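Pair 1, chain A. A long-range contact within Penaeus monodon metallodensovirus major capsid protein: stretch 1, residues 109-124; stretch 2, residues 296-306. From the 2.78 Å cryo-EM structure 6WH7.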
# COMPACT_ATOMS: atom_id res chain seq x y z
N ASN A 109 -18.50 -8.26 -94.68
CA ASN A 109 -17.82 -7.29 -93.83
C ASN A 109 -16.65 -6.66 -94.54
O ASN A 109 -16.28 -5.52 -94.23
CB ASN A 109 -17.36 -7.92 -92.53
CG ASN A 109 -18.47 -8.07 -91.55
OD1 ASN A 109 -19.48 -7.38 -91.62
ND2 ASN A 109 -18.29 -8.96 -90.59
N TYR A 110 -16.04 -7.36 -95.48
CA TYR A 110 -14.93 -6.76 -96.19
C TYR A 110 -15.41 -5.77 -97.24
O TYR A 110 -14.87 -4.67 -97.36
CB TYR A 110 -14.05 -7.82 -96.84
CG TYR A 110 -12.87 -7.18 -97.48
CD1 TYR A 110 -11.81 -6.75 -96.71
CD2 TYR A 110 -12.81 -6.96 -98.84
CE1 TYR A 110 -10.73 -6.14 -97.26
CE2 TYR A 110 -11.73 -6.35 -99.41
CZ TYR A 110 -10.70 -5.95 -98.61
OH TYR A 110 -9.60 -5.34 -99.14
N SER A 111 -16.43 -6.15 -98.02
CA SER A 111 -17.00 -5.22 -98.98
C SER A 111 -17.46 -3.94 -98.32
O SER A 111 -17.57 -2.91 -98.98
CB SER A 111 -18.17 -5.88 -99.70
OG SER A 111 -17.73 -7.00 -100.45
N MET A 112 -17.74 -4.00 -97.02
CA MET A 112 -18.05 -2.81 -96.25
C MET A 112 -16.81 -2.03 -95.85
O MET A 112 -16.81 -0.80 -95.90
CB MET A 112 -18.83 -3.20 -95.02
CG MET A 112 -18.91 -2.08 -94.06
SD MET A 112 -20.04 -2.39 -92.75
CE MET A 112 -19.52 -1.06 -91.68
N LEU A 113 -15.74 -2.73 -95.45
CA LEU A 113 -14.48 -2.06 -95.15
C LEU A 113 -14.02 -1.19 -96.30
O LEU A 113 -13.29 -0.22 -96.07
CB LEU A 113 -13.41 -3.09 -94.84
CG LEU A 113 -13.61 -3.93 -93.59
CD1 LEU A 113 -12.56 -4.99 -93.53
CD2 LEU A 113 -13.54 -3.05 -92.38
N LEU A 114 -14.41 -1.51 -97.52
CA LEU A 114 -14.09 -0.70 -98.67
C LEU A 114 -14.97 0.53 -98.78
O LEU A 114 -14.64 1.45 -99.54
CB LEU A 114 -14.20 -1.54 -99.93
CG LEU A 114 -13.26 -2.74 -99.91
CD1 LEU A 114 -13.43 -3.57 -101.16
CD2 LEU A 114 -11.83 -2.30 -99.72
N ALA A 115 -16.08 0.57 -98.05
CA ALA A 115 -16.88 1.78 -97.91
C ALA A 115 -16.41 2.67 -96.78
O ALA A 115 -16.88 3.80 -96.65
CB ALA A 115 -18.35 1.41 -97.70
N CYS A 116 -15.51 2.17 -95.94
CA CYS A 116 -14.86 2.97 -94.92
C CYS A 116 -13.82 3.88 -95.56
O CYS A 116 -13.42 3.69 -96.71
CB CYS A 116 -14.19 2.07 -93.89
SG CYS A 116 -15.29 0.91 -93.13
N LYS A 117 -13.39 4.88 -94.80
CA LYS A 117 -12.27 5.68 -95.29
C LYS A 117 -10.99 4.86 -95.28
O LYS A 117 -10.22 4.89 -96.24
CB LYS A 117 -12.09 6.94 -94.47
CG LYS A 117 -11.05 7.82 -95.09
CD LYS A 117 -10.83 9.10 -94.36
CE LYS A 117 -9.67 9.81 -95.00
NZ LYS A 117 -9.97 10.12 -96.42
N ALA A 118 -10.76 4.12 -94.20
CA ALA A 118 -9.54 3.35 -94.02
C ALA A 118 -9.88 2.05 -93.32
O ALA A 118 -10.85 1.96 -92.58
CB ALA A 118 -8.52 4.11 -93.19
N HIS A 119 -9.05 1.04 -93.57
CA HIS A 119 -9.17 -0.24 -92.89
C HIS A 119 -7.79 -0.82 -92.71
O HIS A 119 -6.87 -0.50 -93.46
CB HIS A 119 -10.07 -1.21 -93.65
CG HIS A 119 -9.56 -1.56 -95.01
ND1 HIS A 119 -8.59 -2.51 -95.22
CD2 HIS A 119 -9.86 -1.06 -96.22
CE1 HIS A 119 -8.33 -2.59 -96.51
NE2 HIS A 119 -9.09 -1.72 -97.14
N ARG A 120 -7.64 -1.65 -91.69
CA ARG A 120 -6.34 -2.17 -91.39
C ARG A 120 -6.46 -3.60 -90.89
O ARG A 120 -7.37 -3.90 -90.11
CB ARG A 120 -5.69 -1.25 -90.36
CG ARG A 120 -4.35 -1.64 -89.93
CD ARG A 120 -3.73 -0.53 -89.15
NE ARG A 120 -4.44 -0.17 -87.94
CZ ARG A 120 -4.18 0.93 -87.25
NH1 ARG A 120 -3.21 1.73 -87.65
NH2 ARG A 120 -4.86 1.21 -86.15
N PRO A 121 -5.57 -4.50 -91.32
CA PRO A 121 -5.78 -5.93 -91.05
C PRO A 121 -5.55 -6.38 -89.62
O PRO A 121 -6.10 -7.42 -89.25
CB PRO A 121 -4.80 -6.60 -92.01
CG PRO A 121 -4.64 -5.64 -93.09
CD PRO A 121 -4.64 -4.31 -92.43
N THR A 122 -4.70 -5.71 -88.84
CA THR A 122 -4.36 -6.11 -87.47
C THR A 122 -4.14 -7.62 -87.32
O THR A 122 -3.43 -8.22 -88.13
CB THR A 122 -5.41 -5.65 -86.47
OG1 THR A 122 -6.66 -6.28 -86.74
CG2 THR A 122 -5.59 -4.17 -86.57
N LYS A 123 -4.74 -8.24 -86.32
CA LYS A 123 -4.48 -9.65 -86.06
C LYS A 123 -5.01 -10.52 -87.19
O LYS A 123 -6.00 -10.20 -87.85
CB LYS A 123 -5.10 -10.10 -84.74
CG LYS A 123 -4.73 -11.52 -84.37
CD LYS A 123 -5.50 -12.03 -83.18
CE LYS A 123 -5.09 -11.33 -81.91
NZ LYS A 123 -5.86 -11.83 -80.75
N VAL A 124 -4.34 -11.65 -87.41
CA VAL A 124 -4.79 -12.65 -88.37
C VAL A 124 -4.39 -14.01 -87.81
O VAL A 124 -3.39 -14.14 -87.11
CB VAL A 124 -4.17 -12.39 -89.76
CG1 VAL A 124 -2.76 -12.95 -89.87
CG2 VAL A 124 -5.05 -12.88 -90.83
N GLU A 296 -9.54 -16.57 -88.92
CA GLU A 296 -10.08 -15.31 -88.46
C GLU A 296 -9.10 -14.20 -88.79
O GLU A 296 -7.90 -14.32 -88.51
CB GLU A 296 -10.36 -15.33 -86.96
CG GLU A 296 -10.94 -14.05 -86.44
CD GLU A 296 -11.21 -14.10 -84.96
OE1 GLU A 296 -10.91 -15.14 -84.33
OE2 GLU A 296 -11.73 -13.10 -84.41
N ILE A 297 -9.60 -13.12 -89.38
CA ILE A 297 -8.83 -11.91 -89.59
C ILE A 297 -9.60 -10.77 -88.94
O ILE A 297 -10.80 -10.60 -89.18
CB ILE A 297 -8.58 -11.64 -91.08
CG1 ILE A 297 -7.73 -10.39 -91.26
CG2 ILE A 297 -9.88 -11.56 -91.86
CD1 ILE A 297 -7.18 -10.25 -92.63
N GLU A 298 -8.93 -10.01 -88.09
CA GLU A 298 -9.55 -8.96 -87.30
C GLU A 298 -9.20 -7.62 -87.91
O GLU A 298 -8.06 -7.19 -87.82
CB GLU A 298 -9.07 -9.02 -85.85
CG GLU A 298 -9.45 -10.28 -85.12
CD GLU A 298 -8.92 -10.28 -83.71
OE1 GLU A 298 -8.13 -9.38 -83.37
OE2 GLU A 298 -9.28 -11.19 -82.93
N PHE A 299 -10.17 -6.94 -88.49
CA PHE A 299 -9.91 -5.65 -89.10
C PHE A 299 -10.21 -4.50 -88.15
O PHE A 299 -11.15 -4.56 -87.35
CB PHE A 299 -10.73 -5.47 -90.37
CG PHE A 299 -10.26 -6.30 -91.50
CD1 PHE A 299 -9.27 -5.83 -92.34
CD2 PHE A 299 -10.81 -7.53 -91.75
CE1 PHE A 299 -8.85 -6.57 -93.40
CE2 PHE A 299 -10.39 -8.27 -92.80
CZ PHE A 299 -9.41 -7.80 -93.63
N GLU A 300 -9.41 -3.46 -88.24
CA GLU A 300 -9.76 -2.15 -87.74
C GLU A 300 -10.15 -1.27 -88.91
O GLU A 300 -9.49 -1.28 -89.95
CB GLU A 300 -8.61 -1.49 -86.98
CG GLU A 300 -8.29 -2.13 -85.67
CD GLU A 300 -7.09 -1.50 -85.01
OE1 GLU A 300 -6.41 -0.69 -85.67
OE2 GLU A 300 -6.84 -1.81 -83.83
N PHE A 301 -11.24 -0.53 -88.77
CA PHE A 301 -11.60 0.42 -89.79
C PHE A 301 -11.92 1.76 -89.14
O PHE A 301 -12.05 1.89 -87.93
CB PHE A 301 -12.77 -0.07 -90.65
CG PHE A 301 -14.03 -0.34 -89.90
CD1 PHE A 301 -15.00 0.62 -89.78
CD2 PHE A 301 -14.24 -1.58 -89.32
CE1 PHE A 301 -16.16 0.36 -89.11
CE2 PHE A 301 -15.40 -1.84 -88.64
CZ PHE A 301 -16.36 -0.87 -88.54
N ARG A 302 -12.01 2.76 -90.00
CA ARG A 302 -12.09 4.14 -89.57
C ARG A 302 -12.97 4.88 -90.56
O ARG A 302 -12.99 4.56 -91.75
CB ARG A 302 -10.68 4.73 -89.46
CG ARG A 302 -10.61 6.18 -89.24
CD ARG A 302 -9.20 6.64 -89.04
NE ARG A 302 -8.72 6.43 -87.68
CZ ARG A 302 -7.49 6.73 -87.28
NH1 ARG A 302 -6.62 7.21 -88.13
NH2 ARG A 302 -7.14 6.54 -86.02
N LEU A 303 -13.72 5.85 -90.06
CA LEU A 303 -14.79 6.47 -90.82
C LEU A 303 -14.35 7.76 -91.48
O LEU A 303 -13.22 8.22 -91.34
CB LEU A 303 -16.01 6.73 -89.94
CG LEU A 303 -16.58 5.47 -89.33
CD1 LEU A 303 -17.84 5.75 -88.58
CD2 LEU A 303 -16.81 4.51 -90.39
N TRP A 304 -15.28 8.36 -92.20
CA TRP A 304 -15.07 9.56 -92.99
C TRP A 304 -15.03 10.81 -92.12
O TRP A 304 -15.46 10.81 -90.96
CB TRP A 304 -16.15 9.67 -94.05
CG TRP A 304 -16.11 8.53 -94.98
CD1 TRP A 304 -16.86 7.41 -94.93
CD2 TRP A 304 -15.22 8.37 -96.08
NE1 TRP A 304 -16.53 6.57 -95.95
CE2 TRP A 304 -15.51 7.14 -96.67
CE3 TRP A 304 -14.22 9.16 -96.64
CZ2 TRP A 304 -14.84 6.67 -97.79
CZ3 TRP A 304 -13.55 8.69 -97.74
CH2 TRP A 304 -13.87 7.46 -98.30
N GLU A 305 -14.49 11.88 -92.69
CA GLU A 305 -14.40 13.15 -92.00
C GLU A 305 -15.78 13.69 -91.66
O GLU A 305 -16.71 13.60 -92.45
CB GLU A 305 -13.66 14.17 -92.86
CG GLU A 305 -12.23 13.82 -93.13
CD GLU A 305 -12.07 12.90 -94.31
OE1 GLU A 305 -13.09 12.50 -94.90
OE2 GLU A 305 -10.92 12.57 -94.65
N GLN A 306 -15.90 14.27 -90.47
CA GLN A 306 -17.12 14.96 -90.11
C GLN A 306 -17.19 16.32 -90.79
O GLN A 306 -16.19 16.87 -91.24
CB GLN A 306 -17.21 15.14 -88.60
CG GLN A 306 -17.37 13.86 -87.86
CD GLN A 306 -18.57 13.08 -88.32
OE1 GLN A 306 -19.60 13.66 -88.65
NE2 GLN A 306 -18.44 11.77 -88.35

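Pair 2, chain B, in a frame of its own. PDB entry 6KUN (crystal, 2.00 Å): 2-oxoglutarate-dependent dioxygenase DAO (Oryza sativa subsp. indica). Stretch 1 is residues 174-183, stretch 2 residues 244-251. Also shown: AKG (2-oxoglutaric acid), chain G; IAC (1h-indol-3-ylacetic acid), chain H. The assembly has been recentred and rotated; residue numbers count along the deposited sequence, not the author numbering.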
# COMPACT_ATOMS: atom_id res chain seq x y z
N THR B 174 16.17 21.82 -7.16
CA THR B 174 16.42 20.79 -8.15
C THR B 174 17.39 19.81 -7.49
O THR B 174 18.12 20.18 -6.59
CB THR B 174 17.03 21.33 -9.45
OG1 THR B 174 18.26 22.02 -9.16
CG2 THR B 174 16.05 22.23 -10.20
N ASP B 175 17.40 18.58 -7.98
CA ASP B 175 18.48 17.66 -7.66
C ASP B 175 19.71 18.06 -8.46
O ASP B 175 19.59 18.35 -9.65
CB ASP B 175 18.09 16.22 -8.00
CG ASP B 175 16.88 15.74 -7.23
OD1 ASP B 175 16.57 16.31 -6.16
OD2 ASP B 175 16.25 14.77 -7.69
N SER B 176 20.89 17.98 -7.84
CA SER B 176 22.11 18.37 -8.55
C SER B 176 22.50 17.34 -9.61
O SER B 176 23.14 17.70 -10.61
CB SER B 176 23.28 18.52 -7.56
OG SER B 176 23.50 17.31 -6.87
N GLY B 177 22.09 16.09 -9.41
CA GLY B 177 22.55 14.97 -10.20
C GLY B 177 21.84 14.80 -11.53
O GLY B 177 21.12 15.67 -12.01
N PHE B 178 22.00 13.60 -12.09
CA PHE B 178 21.50 13.30 -13.43
C PHE B 178 20.01 12.97 -13.44
O PHE B 178 19.21 13.65 -14.12
CB PHE B 178 22.37 12.14 -14.00
CG PHE B 178 22.09 11.76 -15.39
CD1 PHE B 178 22.44 12.62 -16.45
CD2 PHE B 178 21.51 10.54 -15.70
CE1 PHE B 178 22.16 12.27 -17.77
CE2 PHE B 178 21.19 10.20 -17.00
CZ PHE B 178 21.54 11.06 -18.04
N LEU B 179 19.64 11.88 -12.75
CA LEU B 179 18.27 11.39 -12.67
C LEU B 179 18.03 10.87 -11.26
O LEU B 179 18.96 10.34 -10.64
CB LEU B 179 18.00 10.21 -13.61
CG LEU B 179 17.96 10.48 -15.10
CD1 LEU B 179 17.83 9.17 -15.85
CD2 LEU B 179 16.86 11.44 -15.43
N THR B 180 16.79 10.96 -10.80
CA THR B 180 16.40 10.45 -9.51
C THR B 180 15.16 9.60 -9.64
O THR B 180 14.19 10.02 -10.29
CB THR B 180 16.12 11.59 -8.54
OG1 THR B 180 17.28 12.42 -8.46
CG2 THR B 180 15.85 11.00 -7.13
N VAL B 181 15.17 8.40 -9.03
CA VAL B 181 13.99 7.55 -8.99
C VAL B 181 13.47 7.55 -7.57
O VAL B 181 14.21 7.20 -6.64
CB VAL B 181 14.26 6.11 -9.47
CG1 VAL B 181 12.95 5.32 -9.50
CG2 VAL B 181 14.87 6.11 -10.83
N LEU B 182 12.20 7.89 -7.40
CA LEU B 182 11.58 8.06 -6.09
C LEU B 182 10.44 7.05 -5.93
O LEU B 182 9.67 6.82 -6.87
CB LEU B 182 11.00 9.49 -5.93
CG LEU B 182 11.88 10.71 -6.16
CD1 LEU B 182 11.00 11.96 -6.16
CD2 LEU B 182 12.96 10.82 -5.11
N GLN B 183 10.30 6.52 -4.72
CA GLN B 183 9.14 5.75 -4.31
C GLN B 183 8.47 6.47 -3.14
O GLN B 183 8.97 6.46 -2.02
CB GLN B 183 9.55 4.33 -3.89
CG GLN B 183 8.41 3.51 -3.29
CD GLN B 183 8.10 2.27 -4.11
OE1 GLN B 183 8.53 1.17 -3.77
NE2 GLN B 183 7.35 2.45 -5.19
N SER B 244 9.68 7.91 2.38
CA SER B 244 10.00 7.79 0.97
C SER B 244 11.35 7.14 0.80
O SER B 244 12.15 7.07 1.73
CB SER B 244 9.97 9.16 0.26
OG SER B 244 11.01 10.01 0.67
N ILE B 245 11.58 6.66 -0.41
CA ILE B 245 12.83 6.03 -0.80
C ILE B 245 13.24 6.66 -2.12
O ILE B 245 12.41 6.84 -3.04
CB ILE B 245 12.64 4.51 -0.94
CG1 ILE B 245 11.99 3.94 0.32
CG2 ILE B 245 13.92 3.83 -1.17
CD1 ILE B 245 11.50 2.56 0.13
N ALA B 246 14.53 6.96 -2.24
CA ALA B 246 15.03 7.57 -3.46
C ALA B 246 16.39 7.02 -3.85
O ALA B 246 17.21 6.68 -2.98
CB ALA B 246 15.14 9.12 -3.33
N MET B 247 16.61 6.91 -5.14
CA MET B 247 17.91 6.55 -5.69
C MET B 247 18.35 7.66 -6.63
O MET B 247 17.63 7.99 -7.59
CB MET B 247 17.81 5.22 -6.46
CG MET B 247 19.15 4.78 -7.03
SD MET B 247 20.41 4.30 -5.81
CE MET B 247 19.86 2.63 -5.47
N PHE B 248 19.48 8.26 -6.34
CA PHE B 248 20.04 9.39 -7.10
C PHE B 248 21.19 8.89 -7.95
O PHE B 248 22.21 8.44 -7.43
CB PHE B 248 20.50 10.52 -6.20
CG PHE B 248 19.44 11.01 -5.25
CD1 PHE B 248 19.20 10.36 -4.05
CD2 PHE B 248 18.70 12.14 -5.55
CE1 PHE B 248 18.26 10.84 -3.17
CE2 PHE B 248 17.75 12.62 -4.65
CZ PHE B 248 17.53 11.95 -3.46
N LEU B 249 21.00 8.93 -9.26
CA LEU B 249 22.08 8.72 -10.22
C LEU B 249 22.80 10.05 -10.41
O LEU B 249 22.18 11.03 -10.88
CB LEU B 249 21.54 8.24 -11.55
CG LEU B 249 22.24 7.18 -12.37
CD1 LEU B 249 21.72 7.32 -13.82
CD2 LEU B 249 23.68 7.13 -12.36
N LEU B 250 24.08 10.10 -10.06
CA LEU B 250 24.78 11.37 -9.87
C LEU B 250 25.51 11.85 -11.12
O LEU B 250 25.13 12.87 -11.70
CB LEU B 250 25.73 11.27 -8.68
CG LEU B 250 25.12 10.86 -7.34
CD1 LEU B 250 26.17 10.55 -6.27
CD2 LEU B 250 24.18 11.94 -6.85
N ALA B 251 26.60 11.19 -11.49
CA ALA B 251 27.45 11.67 -12.59
C ALA B 251 28.41 10.57 -12.99
O ALA B 251 28.44 9.53 -12.34
CB ALA B 251 28.22 12.93 -12.18
C1 AKG G . 13.90 14.85 -3.53
O1 AKG G . 13.49 13.80 -4.07
O2 AKG G . 15.05 15.29 -3.72
C2 AKG G . 13.00 15.58 -2.65
O5 AKG G . 12.71 16.74 -2.90
C3 AKG G . 12.44 14.91 -1.42
C4 AKG G . 12.04 13.48 -1.77
C5 AKG G . 11.46 12.81 -0.55
O3 AKG G . 10.24 12.50 -0.56
O4 AKG G . 12.21 12.58 0.43
C IAC H . 23.20 19.88 -3.26
C1 IAC H . 23.44 19.20 -2.11
C2 IAC H . 23.08 19.75 -0.86
C3 IAC H . 22.49 20.99 -0.80
C4 IAC H . 22.24 21.68 -1.98
C5 IAC H . 22.62 21.13 -3.18
C7 IAC H . 24.01 18.03 -2.44
C8 IAC H . 24.15 17.97 -3.82
C17 IAC H . 24.53 16.85 -1.63
C18 IAC H . 23.42 15.89 -1.22
N IAC H . 23.65 19.13 -4.32
O2 IAC H . 23.50 15.33 -0.09
O3 IAC H . 22.47 15.63 -2.01
O HOH W 1 20.42 12.47 -9.04

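Both pairs are built on an antiparallel two-stranded ladder entered from a turn, and the N, CA and C atoms of 14 central residues superpose with an RMSD of 0.6 Å. The strand axes run at 157° in pair 1 and 166° in pair 2, with closest approaches of 4.4 and 4.7 Å. A:Ala118, A:His119 and A:Arg120 fall on B:Leu179, B:Thr180 and B:Val181, and their partners A:Arg302, A:Phe301 and A:Glu300 fall on B:Leu249, B:Phe248 and B:Met247.

The register is therefore the same. A:Arg302 N donates to A:Ala118 O at 2.9 Å, as B:Leu249 N does to B:Leu179 O at 2.8 Å. At the entrance to the ladder one carbonyl receives two successive amides: A:Arg302 O accepts weak bonds from A:Lys117 N (3.1 Å) and A:Ala118 N (3.3 Å), and B:Leu249 O accepts from B:Phe178 N (2.8 Å) and B:Leu179 N (3.3 Å). The ladders then part. Pair 2 continues regularly to B:Gln183, whose N donates to B:Ile245 O at 2.7 Å, whereas in pair 1 the register shifts by one after A:Arg120 and pairing resumes where A:Glu298 N donates to A:Lys123 O at 2.9 Å.

On the face of A:His119 and A:Phe301, the matched phenylalanines are used differently. A:Phe301 has chi1 p and lies against the preceding helix and turn, with A:Leu113 CD2 3.5 Å from its CD2 and A:Cys116 SG 3.4 Å from its CD1. B:Phe248 has chi1 m, and its end comes nearer the opposing strand: CD2 lies 3.3 Å from B:Thr180 OG1, and B:Thr180 CG2 sits over the ring face. B:Thr180 OG1 also donates to B:Asp175 OD2 at 2.7 Å, tying the strand to its preceding turn. A large ring at A:Phe299, covered on one face by A:Leu113 CD1, matches B:Ala246, whose CB instead meets B:Leu182 CD2 at 3.3 Å.

The other face shows the sharpest chemical contrast. A:Arg120 and A:Glu300 form a salt bridge, NH2 to OE1 at a very short 2.5 Å; the matching B:Val181 and B:Met247 are both apolar.

At the turn, A:Cys116 matches B:Gly177, where an ideal CB would lie only 3.1 Å from B:Leu249 O. Next to it, A:Lys117 places CB 3.8 Å from the centroid of the six-membered ring of A:Trp304, while B:Phe178 CD2 packs 3.7 Å from B:Leu249 CD1.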